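Local coordinates for putative dioxygenase (1H-3-hydroxy-4-oxoquinaldine 2,4-dioxygenase) (Mycobacteroides abscessus subsp. abscessus, PDB 6RA3), which cleaves the ring of the Pseudomonas quinolone signal with dioxygen, giving N-octanoylanthranilate and carbon monoxide in a pathway that degrades this quorum-sensing molecule, at residues P23-L28 with A258-L263; W31-R36 with I93-G98; V54-H59 with D72-D77; Q162-H167 with G243-P248. All coordinates share one frame; numbering follows the deposited sequence.

In the fold
Following the chain from the N terminus, strand 24-28 comes first, and contact 1 closes the widest loop by bringing it against the C-terminal helix 253-266; the other three contacts lie inside that loop. Contact 2 joins the loop after strand 24-28 to the end of strand 90-95 and the turn beyond it. Within it nests contact 3, where the loop leaving strand 51-54 meets helix 71-84. Contact 4 opens only after contact 2 has closed, and ties helix 162-170 to the loop carrying the active-site His246. Hydrogen bonds link contact 2 with each of the others; those to contacts 1 and 4 connect the central sheet with the loop of His246.

Contact 1 of 4, residues P23-L28 with A258-L263; sequences PVFVTL and AEAIDL
Phe25 stands out from strand 24-28 and points its ring at the helical turn holding Ala260 and Ile261. The backbones stay well separated, with Phe25 CA and Ala260 CA 8.4 Å apart, and the gap is bridged by the far end of the ring. With CG anti to the carbonyl carbon (chi1 -72°), the phenyl group extends away from the strand toward the helix. Its edge then meets the main chain: Phe25 CE1 lies 3.8 Å from Ala260 O, close to the ring plane, and 4.0 Å from the methyl carbon Ala260 CB. Beside this, Ile261 lies across the aromatic side chain at about a right angle. Ile261 CG1 makes the touch, 4.0 Å from Phe25 CZ, and comes in obliquely to the ring. All of these touches are at van der Waals spacing; those with Ala260 CB and Ile261 CG1 are apolar, while Ala260 O meets the C-H rim of the ring. The short alanine side chain probably helps the ring edge reach the helix backbone. Ile93 of strand 90-95 packs on both Phe25 and Ala260, filling in next to them. On the same helix, Glu259 makes salt bridges with Arg211 and Arg239. Strand 24-28 runs parallel to its neighbours 51-54 and 90-95 in the central sheet, and helix 253-266 packs on this sheet, with Ala260 and Leu263 also touching Met118 of strand 116-120.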
loop_
_atom_site.group_PDB
_atom_site.type_symbol
_atom_site.label_atom_id
_atom_site.label_comp_id
_atom_site.label_asym_id
_atom_site.label_seq_id
_atom_site.Cartn_x
_atom_site.Cartn_y
_atom_site.Cartn_z
ATOM N N PRO A 23 -0.308 26.721 9.868
ATOM C CA PRO A 23 -1.485 25.937 9.479
ATOM C C PRO A 23 -1.125 24.762 8.593
ATOM O O PRO A 23 -0.223 24.838 7.753
ATOM C CB PRO A 23 -2.361 26.945 8.720
ATOM C CG PRO A 23 -1.899 28.276 9.178
ATOM C CD PRO A 23 -0.413 28.114 9.404
ATOM N N VAL A 24 -1.890 23.691 8.773
ATOM C CA VAL A 24 -1.732 22.448 8.032
ATOM C C VAL A 24 -2.555 22.535 6.749
ATOM O O VAL A 24 -3.718 22.957 6.772
ATOM C CB VAL A 24 -2.178 21.269 8.915
ATOM C CG1 VAL A 24 -2.115 19.908 8.177
ATOM C CG2 VAL A 24 -1.366 21.256 10.200
ATOM N N PHE A 25 -1.964 22.142 5.624
ATOM C CA PHE A 25 -2.768 21.903 4.429
ATOM C C PHE A 25 -3.541 20.582 4.549
ATOM O O PHE A 25 -2.956 19.533 4.833
ATOM C CB PHE A 25 -1.891 21.876 3.195
ATOM C CG PHE A 25 -1.357 23.220 2.799
ATOM C CD1 PHE A 25 -2.202 24.319 2.707
ATOM C CD2 PHE A 25 -0.010 23.387 2.516
ATOM C CE1 PHE A 25 -1.716 25.556 2.327
ATOM C CE2 PHE A 25 0.483 24.623 2.140
ATOM C CZ PHE A 25 -0.370 25.710 2.047
ATOM N N VAL A 26 -4.858 20.627 4.319
ATOM C CA VAL A 26 -5.699 19.427 4.322
ATOM C C VAL A 26 -6.335 19.314 2.947
ATOM O O VAL A 26 -7.135 20.174 2.543
ATOM C CB VAL A 26 -6.756 19.441 5.434
ATOM C CG1 VAL A 26 -7.618 18.179 5.358
ATOM C CG2 VAL A 26 -6.116 19.539 6.791
ATOM N N THR A 27 -5.925 18.299 2.197
ATOM C CA THR A 27 -6.438 18.078 0.870
ATOM C C THR A 27 -7.693 17.219 0.956
ATOM O O THR A 27 -7.784 16.284 1.764
ATOM C CB THR A 27 -5.414 17.424 -0.055
ATOM O OG1 THR A 27 -5.310 16.015 0.203
ATOM C CG2 THR A 27 -4.057 18.091 0.093
ATOM N N LEU A 28 -8.674 17.593 0.149
ATOM C CA LEU A 28 -9.987 16.959 0.119
ATOM C C LEU A 28 -10.320 16.804 -1.344
ATOM O O LEU A 28 -10.284 17.789 -2.091
ATOM C CB LEU A 28 -11.040 17.799 0.836
ATOM C CG LEU A 28 -10.778 18.072 2.311
ATOM C CD1 LEU A 28 -11.697 19.171 2.809
ATOM C CD2 LEU A 28 -10.929 16.822 3.163
ATOM N N ALA A 258 1.275 26.910 -5.397
ATOM C CA ALA A 258 1.611 28.324 -5.235
ATOM C C ALA A 258 0.427 29.134 -4.711
ATOM O O ALA A 258 0.570 29.913 -3.756
ATOM C CB ALA A 258 2.090 28.881 -6.567
ATOM N N GLU A 259 -0.769 28.931 -5.299
ATOM C CA GLU A 259 -1.943 29.692 -4.869
ATOM C C GLU A 259 -2.290 29.403 -3.418
ATOM O O GLU A 259 -2.649 30.319 -2.665
ATOM C CB GLU A 259 -3.153 29.373 -5.753
ATOM C CG GLU A 259 -3.113 29.942 -7.130
ATOM C CD GLU A 259 -3.282 31.471 -7.159
ATOM O OE1 GLU A 259 -3.857 32.061 -6.214
ATOM O OE2 GLU A 259 -2.824 32.071 -8.148
ATOM N N ALA A 260 -2.237 28.122 -3.017
ATOM C CA ALA A 260 -2.525 27.752 -1.635
ATOM C C ALA A 260 -1.514 28.363 -0.675
ATOM O O ALA A 260 -1.866 28.806 0.421
ATOM C CB ALA A 260 -2.528 26.224 -1.489
ATOM N N ILE A 261 -0.239 28.332 -1.035
ATOM C CA ILE A 261 0.774 28.895 -0.148
ATOM C C ILE A 261 0.535 30.399 0.013
ATOM O O ILE A 261 0.479 30.928 1.135
ATOM C CB ILE A 261 2.182 28.551 -0.680
ATOM C CG1 ILE A 261 2.449 27.047 -0.469
ATOM C CG2 ILE A 261 3.248 29.368 0.009
ATOM C CD1 ILE A 261 3.303 26.408 -1.534
ATOM N N ASP A 262 0.289 31.088 -1.107
ATOM C CA ASP A 262 -0.060 32.511 -1.058
ATOM C C ASP A 262 -1.292 32.768 -0.183
ATOM O O ASP A 262 -1.292 33.664 0.672
ATOM C CB ASP A 262 -0.299 33.022 -2.473
ATOM C CG ASP A 262 -0.769 34.462 -2.488
ATOM O OD1 ASP A 262 0.094 35.360 -2.388
ATOM O OD2 ASP A 262 -2.000 34.695 -2.573
ATOM N N LEU A 263 -2.368 32.006 -0.401
ATOM C CA LEU A 263 -3.570 32.146 0.418
ATOM C C LEU A 263 -3.254 32.013 1.900
ATOM O O LEU A 263 -3.729 32.802 2.733
ATOM C CB LEU A 263 -4.601 31.086 -0.007
ATOM C CG LEU A 263 -5.881 30.964 0.838
ATOM C CD1 LEU A 263 -6.665 32.262 0.795
ATOM C CD2 LEU A 263 -6.758 29.802 0.336
#

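Contact 2 of 4, residues W31-R36 with I93-G98; sequences WAHDLR and IAHAHG
His33 and His95 meet across the contact, the nearest atoms being His33 NE2 and His95 ND1 at 3.8 Å. The rings meet obliquely, their planes 59° apart, and His95 ND1 sits at the edge of the His33 ring. This is a van der Waals approach; His95 ND1 is buried with no polar partner in the model. At the other end, Trp31 brings CD1 to within 4.2 Å of His97 CB, which lies near the indole plane. A water in that same plane completes the link, accepting from Trp31 NE1 at 2.9 Å and donating to His97 O at 2.9 Å.

The next shell fixes these groups. His33 NE2 accepts from the backbone N of Gly30, while its ND1 is hydrogen-bonded to His167 NE2, so both ring nitrogens are held. With CG anti to the backbone N (chi1 177°), the His95 ring is carried out toward His33, leaving NE2 to bond the carbonyl O of the active-site His246. Ala96 CB lies over one face of the His95 ring, toward its rim, and Gly98 N turns back to His95 O at 2.8 Å. Ala96, with its positive phi of 34° in the sharp turn directly after the strand, stands where alpha/beta hydrolases carry the nucleophile elbow, though an alanine has no nucleophilic side chain. His97, assigned to substrate binding, has its ring beside those of Phe131 and Trp100. This turn follows strand 90-95, which is flanked by strands 24-28 and 116-120, while helix 177-194 packs against Trp31 and His97.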
loop_
_atom_site.group_PDB
_atom_site.type_symbol
_atom_site.label_atom_id
_atom_site.label_comp_id
_atom_site.label_asym_id
_atom_site.label_seq_id
_atom_site.Cartn_x
_atom_site.Cartn_y
_atom_site.Cartn_z
ATOM N N TRP A 31 -15.804 13.603 -5.569
ATOM C CA TRP A 31 -16.487 12.325 -5.408
ATOM C C TRP A 31 -15.821 11.311 -6.311
ATOM O O TRP A 31 -15.447 11.625 -7.431
ATOM C CB TRP A 31 -17.982 12.422 -5.744
ATOM C CG TRP A 31 -18.768 13.025 -4.684
ATOM C CD1 TRP A 31 -19.009 14.341 -4.529
ATOM C CD2 TRP A 31 -19.412 12.360 -3.573
ATOM N NE1 TRP A 31 -19.757 14.547 -3.410
ATOM C CE2 TRP A 31 -20.023 13.347 -2.809
ATOM C CE3 TRP A 31 -19.539 11.030 -3.175
ATOM C CZ2 TRP A 31 -20.765 13.061 -1.673
ATOM C CZ3 TRP A 31 -20.246 10.749 -2.036
ATOM C CH2 TRP A 31 -20.862 11.755 -1.300
ATOM N N ALA A 32 -15.652 10.087 -5.804
ATOM C CA ALA A 32 -15.200 8.943 -6.587
ATOM C C ALA A 32 -13.717 8.962 -6.888
ATOM O O ALA A 32 -13.284 8.365 -7.869
ATOM C CB ALA A 32 -15.948 8.802 -7.924
ATOM N N HIS A 33 -12.908 9.630 -6.082
ATOM C CA HIS A 33 -11.476 9.481 -6.243
ATOM C C HIS A 33 -10.853 9.846 -4.914
ATOM O O HIS A 33 -11.538 10.279 -3.980
ATOM C CB HIS A 33 -10.924 10.282 -7.448
ATOM C CG HIS A 33 -11.060 11.766 -7.339
ATOM N ND1 HIS A 33 -10.465 12.619 -8.241
ATOM C CD2 HIS A 33 -11.725 12.554 -6.461
ATOM C CE1 HIS A 33 -10.742 13.868 -7.916
ATOM N NE2 HIS A 33 -11.514 13.858 -6.847
ATOM N N ASP A 34 -9.553 9.585 -4.811
ATOM C CA ASP A 34 -8.928 9.594 -3.497
ATOM C C ASP A 34 -7.743 10.557 -3.442
ATOM O O ASP A 34 -7.610 11.446 -4.286
ATOM C CB ASP A 34 -8.513 8.167 -3.124
ATOM C CG ASP A 34 -7.492 7.576 -4.075
ATOM O OD1 ASP A 34 -7.035 8.284 -5.002
ATOM O OD2 ASP A 34 -7.146 6.381 -3.900
ATOM N N LEU A 35 -6.859 10.358 -2.472
ATOM C CA LEU A 35 -5.814 11.331 -2.219
ATOM C C LEU A 35 -4.800 11.400 -3.354
ATOM O O LEU A 35 -4.072 12.400 -3.451
ATOM C CB LEU A 35 -5.208 11.025 -0.848
ATOM C CG LEU A 35 -4.788 9.602 -0.504
ATOM C CD1 LEU A 35 -3.785 9.099 -1.539
ATOM C CD2 LEU A 35 -4.214 9.558 0.918
ATOM N N ARG A 36 -4.795 10.433 -4.279
ATOM C CA ARG A 36 -4.003 10.549 -5.503
ATOM C C ARG A 36 -4.403 11.739 -6.369
ATOM O O ARG A 36 -3.677 12.067 -7.319
ATOM C CB ARG A 36 -4.121 9.295 -6.374
ATOM C CG ARG A 36 -3.824 7.953 -5.669
ATOM C CD ARG A 36 -4.056 6.744 -6.608
ATOM N NE ARG A 36 -3.136 6.797 -7.753
ATOM C CZ ARG A 36 -2.015 6.077 -7.887
ATOM N NH1 ARG A 36 -1.639 5.206 -6.950
ATOM N NH2 ARG A 36 -1.258 6.225 -8.977
ATOM N N ILE A 93 -7.927 22.394 1.230
ATOM C CA ILE A 93 -7.855 22.492 -0.219
ATOM C C ILE A 93 -8.809 21.426 -0.757
ATOM O O ILE A 93 -8.623 20.237 -0.470
ATOM C CB ILE A 93 -6.432 22.265 -0.752
ATOM C CG1 ILE A 93 -5.410 23.180 -0.044
ATOM C CG2 ILE A 93 -6.384 22.440 -2.294
ATOM C CD1 ILE A 93 -3.968 23.067 -0.635
ATOM N N ALA A 94 -9.821 21.834 -1.544
ATOM C CA ALA A 94 -10.940 20.945 -1.890
ATOM C C ALA A 94 -11.269 20.986 -3.376
ATOM O O ALA A 94 -11.472 22.066 -3.951
ATOM C CB ALA A 94 -12.176 21.311 -1.071
ATOM N N HIS A 95 -11.373 19.805 -3.991
ATOM C CA HIS A 95 -11.629 19.710 -5.418
ATOM C C HIS A 95 -13.122 19.619 -5.708
ATOM O O HIS A 95 -13.839 18.816 -5.095
ATOM C CB HIS A 95 -10.946 18.509 -6.040
ATOM C CG HIS A 95 -11.253 18.357 -7.490
ATOM N ND1 HIS A 95 -12.189 17.462 -7.961
ATOM C CD2 HIS A 95 -10.781 19.016 -8.574
ATOM C CE1 HIS A 95 -12.251 17.551 -9.275
ATOM N NE2 HIS A 95 -11.406 18.487 -9.670
ATOM N N ALA A 96 -13.559 20.417 -6.685
ATOM C CA ALA A 96 -14.955 20.509 -7.094
ATOM C C ALA A 96 -15.881 20.317 -5.903
ATOM O O ALA A 96 -15.804 21.049 -4.912
ATOM C CB ALA A 96 -15.253 19.493 -8.196
ATOM N N HIS A 97 -16.746 19.317 -5.965
ATOM C CA HIS A 97 -17.824 19.288 -4.998
ATOM C C HIS A 97 -17.379 18.866 -3.609
ATOM O O HIS A 97 -18.164 19.017 -2.670
ATOM C CB HIS A 97 -18.955 18.443 -5.589
ATOM C CG HIS A 97 -19.475 19.045 -6.857
ATOM N ND1 HIS A 97 -20.327 20.131 -6.860
ATOM C CD2 HIS A 97 -19.155 18.814 -8.153
ATOM C CE1 HIS A 97 -20.569 20.489 -8.111
ATOM N NE2 HIS A 97 -19.866 19.713 -8.912
ATOM N N GLY A 98 -16.112 18.465 -3.420
ATOM C CA GLY A 98 -15.570 18.462 -2.068
ATOM C C GLY A 98 -15.596 19.838 -1.422
ATOM O O GLY A 98 -15.630 19.941 -0.184
HETATM O O HOH W 1 -20.413 17.165 -2.486
#

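Contact 3 of 4, residues V54-H59 with D72-D77; sequences VCWRGH and DEMAAD
In the loop that leaves strand 51-54, Trp56 and Arg57 reach out to helix 71-84, the next helix in the chain, and meet Met74, Glu73 and Asp77. The methyl group of Met74 lies over the indole: its CE is 3.6 Å from the centroid of the five-membered ring of Trp56, 16° off the normal, a CH-pi contact. Nearer the helix, Met74 CB packs 3.4 Å from Trp56 CZ3, and the sulfur adds a Met-aromatic contact. The indole's rotation is further fixed by a hydrogen bond from NE1 to Ser29 O.

Arg57 grips Asp77 side-on with two nitrogens, one to each oxygen. Arg57 NE reaches Asp77 OD1 at 2.7 Å, and Arg57 NH2 reaches Asp77 OD2 at 2.6 Å. Both oxygens use their syn lone pairs, and the guanidinium and carboxylate planes are only 9° apart. Glu73 CB covers one face of the guanidinium, 3.7 Å from Arg57 CZ, while Asn8 ND2 gives Asp77 OD2 a second partner. Trp56 to His59 form a type II turn. The whole belongs to a beta-alpha-beta crossover of the alpha/beta-hydrolase fold, in which helix 71-84 links strand 51-54 to strand 90-95, with strand 24-28 between them.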
loop_
_atom_site.group_PDB
_atom_site.type_symbol
_atom_site.label_atom_id
_atom_site.label_comp_id
_atom_site.label_asym_id
_atom_site.label_seq_id
_atom_site.Cartn_x
_atom_site.Cartn_y
_atom_site.Cartn_z
ATOM N N VAL A 54 -6.673 13.633 2.770
ATOM C CA VAL A 54 -7.787 12.940 3.404
ATOM C C VAL A 54 -8.670 12.312 2.337
ATOM O O VAL A 54 -8.998 12.942 1.330
ATOM C CB VAL A 54 -8.619 13.881 4.290
ATOM C CG1 VAL A 54 -9.841 13.156 4.821
ATOM C CG2 VAL A 54 -7.799 14.411 5.428
ATOM N N CYS A 55 -9.061 11.068 2.580
ATOM C CA CYS A 55 -10.006 10.347 1.741
ATOM C C CYS A 55 -11.379 10.405 2.397
ATOM O O CYS A 55 -11.485 10.403 3.620
ATOM C CB CYS A 55 -9.585 8.880 1.575
ATOM S SG CYS A 55 -8.125 8.556 0.584
ATOM N N TRP A 56 -12.432 10.489 1.575
ATOM C CA TRP A 56 -13.789 10.335 2.090
ATOM C C TRP A 56 -14.039 8.891 2.538
ATOM O O TRP A 56 -13.388 7.949 2.079
ATOM C CB TRP A 56 -14.815 10.710 1.015
ATOM C CG TRP A 56 -14.582 12.026 0.375
ATOM C CD1 TRP A 56 -14.374 12.270 -0.956
ATOM C CD2 TRP A 56 -14.524 13.294 1.035
ATOM N NE1 TRP A 56 -14.199 13.616 -1.160
ATOM C CE2 TRP A 56 -14.281 14.263 0.051
ATOM C CE3 TRP A 56 -14.662 13.700 2.371
ATOM C CZ2 TRP A 56 -14.166 15.622 0.357
ATOM C CZ3 TRP A 56 -14.534 15.044 2.669
ATOM C CH2 TRP A 56 -14.315 15.989 1.663
ATOM N N ARG A 57 -14.979 8.735 3.461
ATOM C CA ARG A 57 -15.478 7.411 3.808
ATOM C C ARG A 57 -15.902 6.675 2.543
ATOM O O ARG A 57 -16.356 7.279 1.573
ATOM C CB ARG A 57 -16.623 7.514 4.836
ATOM C CG ARG A 57 -17.983 7.983 4.316
ATOM C CD ARG A 57 -19.060 7.838 5.376
ATOM N NE ARG A 57 -18.777 8.520 6.631
ATOM C CZ ARG A 57 -19.583 8.482 7.680
ATOM N NH1 ARG A 57 -20.710 7.779 7.631
ATOM N NH2 ARG A 57 -19.272 9.135 8.786
ATOM N N GLY A 58 -15.634 5.368 2.511
ATOM C CA GLY A 58 -15.914 4.578 1.330
ATOM C C GLY A 58 -14.984 4.792 0.152
ATOM O O GLY A 58 -15.169 4.144 -0.886
ATOM N N HIS A 59 -13.994 5.683 0.268
ATOM C CA HIS A 59 -13.075 5.982 -0.823
ATOM C C HIS A 59 -11.665 5.455 -0.585
ATOM O O HIS A 59 -10.813 5.579 -1.480
ATOM C CB HIS A 59 -12.986 7.508 -1.052
ATOM C CG HIS A 59 -14.202 8.102 -1.687
ATOM N ND1 HIS A 59 -15.420 8.167 -1.047
ATOM C CD2 HIS A 59 -14.395 8.621 -2.918
ATOM C CE1 HIS A 59 -16.304 8.738 -1.847
ATOM N NE2 HIS A 59 -15.707 9.022 -2.986
ATOM N N ASP A 72 -22.586 16.415 5.529
ATOM C CA ASP A 72 -22.439 16.428 6.986
ATOM C C ASP A 72 -21.423 15.390 7.475
ATOM O O ASP A 72 -20.626 15.667 8.389
ATOM C CB ASP A 72 -23.793 16.186 7.657
ATOM C CG ASP A 72 -24.726 17.387 7.538
ATOM O OD1 ASP A 72 -24.211 18.517 7.367
ATOM O OD2 ASP A 72 -25.963 17.199 7.617
ATOM N N GLU A 73 -21.456 14.181 6.887
ATOM C CA GLU A 73 -20.540 13.109 7.273
ATOM C C GLU A 73 -19.119 13.388 6.771
ATOM O O GLU A 73 -18.145 13.119 7.472
ATOM C CB GLU A 73 -21.045 11.763 6.733
ATOM C CG GLU A 73 -22.214 11.175 7.488
ATOM C CD GLU A 73 -23.503 11.986 7.326
ATOM O OE1 GLU A 73 -23.754 12.487 6.204
ATOM O OE2 GLU A 73 -24.245 12.139 8.327
ATOM N N MET A 74 -18.983 13.903 5.558
ATOM C CA MET A 74 -17.655 14.201 5.033
ATOM C C MET A 74 -16.927 15.198 5.935
ATOM O O MET A 74 -15.736 15.036 6.225
ATOM C CB MET A 74 -17.788 14.715 3.601
ATOM C CG MET A 74 -18.158 13.621 2.592
ATOM S SD MET A 74 -19.033 14.250 1.147
ATOM C CE MET A 74 -17.736 14.331 -0.059
ATOM N N ALA A 75 -17.658 16.179 6.458
ATOM C CA ALA A 75 -17.124 17.182 7.366
ATOM C C ALA A 75 -16.922 16.649 8.778
ATOM O O ALA A 75 -15.924 16.977 9.434
ATOM C CB ALA A 75 -18.070 18.381 7.405
ATOM N N ALA A 76 -17.857 15.844 9.274
ATOM C CA ALA A 76 -17.691 15.284 10.601
ATOM C C ALA A 76 -16.498 14.340 10.632
ATOM O O ALA A 76 -15.802 14.267 11.643
ATOM C CB ALA A 76 -18.961 14.550 11.044
ATOM N N ASP A 77 -16.267 13.597 9.532
ATOM C CA ASP A 77 -15.163 12.629 9.473
ATOM C C ASP A 77 -13.815 13.343 9.387
ATOM O O ASP A 77 -12.848 12.950 10.053
ATOM C CB ASP A 77 -15.259 11.706 8.247
ATOM C CG ASP A 77 -16.476 10.788 8.238
ATOM O OD1 ASP A 77 -16.740 10.244 7.140
ATOM O OD2 ASP A 77 -17.130 10.600 9.279
HETATM O O HOH W 2 -15.790 11.139 5.080
#

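Contact 4 of 4, residues Q162-H167 with G243-P248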
loop_
_atom_site.group_PDB
_atom_site.type_symbol
_atom_site.label_atom_id
_atom_site.label_comp_id
_atom_site.label_asym_id
_atom_site.label_seq_id
_atom_site.Cartn_x
_atom_site.Cartn_y
_atom_site.Cartn_z
ATOM N N GLN A 162 -0.937 14.337 -19.543
ATOM C CA GLN A 162 -0.821 12.929 -19.156
ATOM C C GLN A 162 -1.232 12.700 -17.704
ATOM O O GLN A 162 -1.829 11.664 -17.393
ATOM C CB GLN A 162 0.612 12.443 -19.405
ATOM C CG GLN A 162 0.778 10.927 -19.550
ATOM C CD GLN A 162 0.012 10.357 -20.739
ATOM O OE1 GLN A 162 -0.664 11.091 -21.468
ATOM N NE2 GLN A 162 0.115 9.043 -20.939
ATOM N N ALA A 163 -0.948 13.652 -16.807
ATOM C CA ALA A 163 -1.391 13.523 -15.418
ATOM C C ALA A 163 -2.912 13.420 -15.327
ATOM O O ALA A 163 -3.443 12.548 -14.630
ATOM C CB ALA A 163 -0.883 14.707 -14.580
ATOM N N VAL A 164 -3.629 14.324 -16.000
ATOM C CA VAL A 164 -5.090 14.321 -15.932
ATOM C C VAL A 164 -5.649 13.072 -16.612
ATOM O O VAL A 164 -6.507 12.377 -16.059
ATOM C CB VAL A 164 -5.670 15.613 -16.542
ATOM C CG1 VAL A 164 -7.204 15.574 -16.567
ATOM C CG2 VAL A 164 -5.238 16.809 -15.740
ATOM N N LEU A 165 -5.151 12.754 -17.808
ATOM C CA LEU A 165 -5.589 11.546 -18.494
ATOM C C LEU A 165 -5.352 10.307 -17.642
ATOM O O LEU A 165 -6.267 9.500 -17.449
ATOM C CB LEU A 165 -4.869 11.405 -19.830
ATOM C CG LEU A 165 -5.306 12.373 -20.922
ATOM C CD1 LEU A 165 -4.506 12.084 -22.157
ATOM C CD2 LEU A 165 -6.812 12.278 -21.197
ATOM N N ASP A 166 -4.121 10.127 -17.145
ATOM C CA ASP A 166 -3.807 8.938 -16.359
ATOM C C ASP A 166 -4.694 8.849 -15.121
ATOM O O ASP A 166 -5.167 7.763 -14.765
ATOM C CB ASP A 166 -2.326 8.935 -15.969
ATOM C CG ASP A 166 -1.426 8.420 -17.086
ATOM O OD1 ASP A 166 -1.940 7.974 -18.130
ATOM O OD2 ASP A 166 -0.197 8.458 -16.921
ATOM N N HIS A 167 -4.959 9.981 -14.469
ATOM C CA HIS A 167 -5.754 9.972 -13.244
ATOM C C HIS A 167 -7.191 9.539 -13.514
ATOM O O HIS A 167 -7.786 8.793 -12.720
ATOM C CB HIS A 167 -5.735 11.350 -12.627
ATOM C CG HIS A 167 -6.613 11.492 -11.429
ATOM N ND1 HIS A 167 -6.211 11.119 -10.165
ATOM C CD2 HIS A 167 -7.857 12.002 -11.294
ATOM C CE1 HIS A 167 -7.188 11.362 -9.310
ATOM N NE2 HIS A 167 -8.192 11.908 -9.971
ATOM N N GLY A 243 -6.448 26.431 -17.614
ATOM C CA GLY A 243 -6.224 25.042 -17.938
ATOM C C GLY A 243 -7.299 24.519 -18.860
ATOM O O GLY A 243 -8.342 25.140 -19.037
ATOM N N GLU A 244 -7.026 23.359 -19.459
ATOM C CA GLU A 244 -8.006 22.743 -20.340
ATOM C C GLU A 244 -9.079 21.972 -19.583
ATOM O O GLU A 244 -10.158 21.729 -20.145
ATOM C CB GLU A 244 -7.317 21.806 -21.325
ATOM C CG GLU A 244 -6.309 22.504 -22.252
ATOM C CD GLU A 244 -5.389 21.518 -22.935
ATOM O OE1 GLU A 244 -5.306 21.553 -24.178
ATOM O OE2 GLU A 244 -4.761 20.694 -22.225
ATOM N N THR A 245 -8.840 21.634 -18.312
ATOM C CA THR A 245 -9.585 20.572 -17.663
ATOM C C THR A 245 -10.218 21.075 -16.374
ATOM O O THR A 245 -9.885 22.138 -15.844
ATOM C CB THR A 245 -8.678 19.369 -17.381
ATOM O OG1 THR A 245 -7.937 19.601 -16.175
ATOM C CG2 THR A 245 -7.716 19.136 -18.518
ATOM N N HIS A 246 -11.150 20.271 -15.887
ATOM C CA HIS A 246 -11.802 20.373 -14.590
ATOM C C HIS A 246 -10.853 20.045 -13.447
ATOM O O HIS A 246 -11.274 20.097 -12.289
ATOM C CB HIS A 246 -13.023 19.417 -14.628
ATOM C CG HIS A 246 -13.853 19.335 -13.371
ATOM N ND1 HIS A 246 -14.369 20.438 -12.725
ATOM C CD2 HIS A 246 -14.331 18.256 -12.700
ATOM C CE1 HIS A 246 -15.094 20.047 -11.690
ATOM N NE2 HIS A 246 -15.089 18.727 -11.653
ATOM N N PHE A 247 -9.587 19.720 -13.734
ATOM C CA PHE A 247 -8.644 19.212 -12.731
ATOM C C PHE A 247 -7.428 20.129 -12.624
ATOM O O PHE A 247 -6.309 19.739 -12.980
ATOM C CB PHE A 247 -8.214 17.784 -13.073
ATOM C CG PHE A 247 -9.353 16.809 -13.074
ATOM C CD1 PHE A 247 -9.977 16.462 -11.891
ATOM C CD2 PHE A 247 -9.821 16.268 -14.260
ATOM C CE1 PHE A 247 -11.040 15.588 -11.889
ATOM C CE2 PHE A 247 -10.884 15.382 -14.258
ATOM C CZ PHE A 247 -11.487 15.048 -13.078
ATOM N N PRO A 248 -7.610 21.352 -12.124
ATOM C CA PRO A 248 -6.461 22.268 -12.045
ATOM C C PRO A 248 -5.365 21.769 -11.108
ATOM O O PRO A 248 -4.174 21.933 -11.411
ATOM C CB PRO A 248 -7.094 23.578 -11.560
ATOM C CG PRO A 248 -8.368 23.192 -10.889
ATOM C CD PRO A 248 -8.839 21.930 -11.557
#
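Val164 on helix 162-170 pushes its two methyl groups into the loop that carries His246, touching Thr245 and Phe247. The contact across the segments is van der Waals packing, apolar where Val164 meets Phe247. Val164 CG1, anti to the backbone N (chi1 176°), comes within 3.6 Å of Phe247 CD2 and approaches the ring obliquely. The other branch, CG2, is 3.9 Å from Thr245 OG1, and here the two short side chains meet tip to tip. CG2 also brushes Phe247 CB at 4.1 Å, so the valine sits against both loop residues at once. Ile250 and Leu156 pack round the same valine from helices 248-251 and 144-156.

Hydrogen bonds shape the loop itself. Thr245 OG1 accepts from Phe247 N at 2.9 Å with an N-H...O angle of 154°, which makes an ST turn. The same hydroxyl is bonded to Glu251 OE1, so the side chain that meets the valine is held by two polar partners. Glu251 also takes a bond from Glu244 N through its other oxygen, tying the loop to the short helix 248-251, at whose N-cap position Phe247 stands.

Aromatic contacts surround His246: its CD2 lies 4.2 Å above the Phe247 ring plane, toward the rim, and its ring stacks with Trp155. Its polar partner is Asp121, whose OD1 is bonded to His246 ND1. A histidine on the loop after the last strand, paired with an aspartate after an earlier one, is the His-Asp arrangement of the alpha/beta-hydrolase catalytic triad, consistent with His246 acting as proton donor and acceptor.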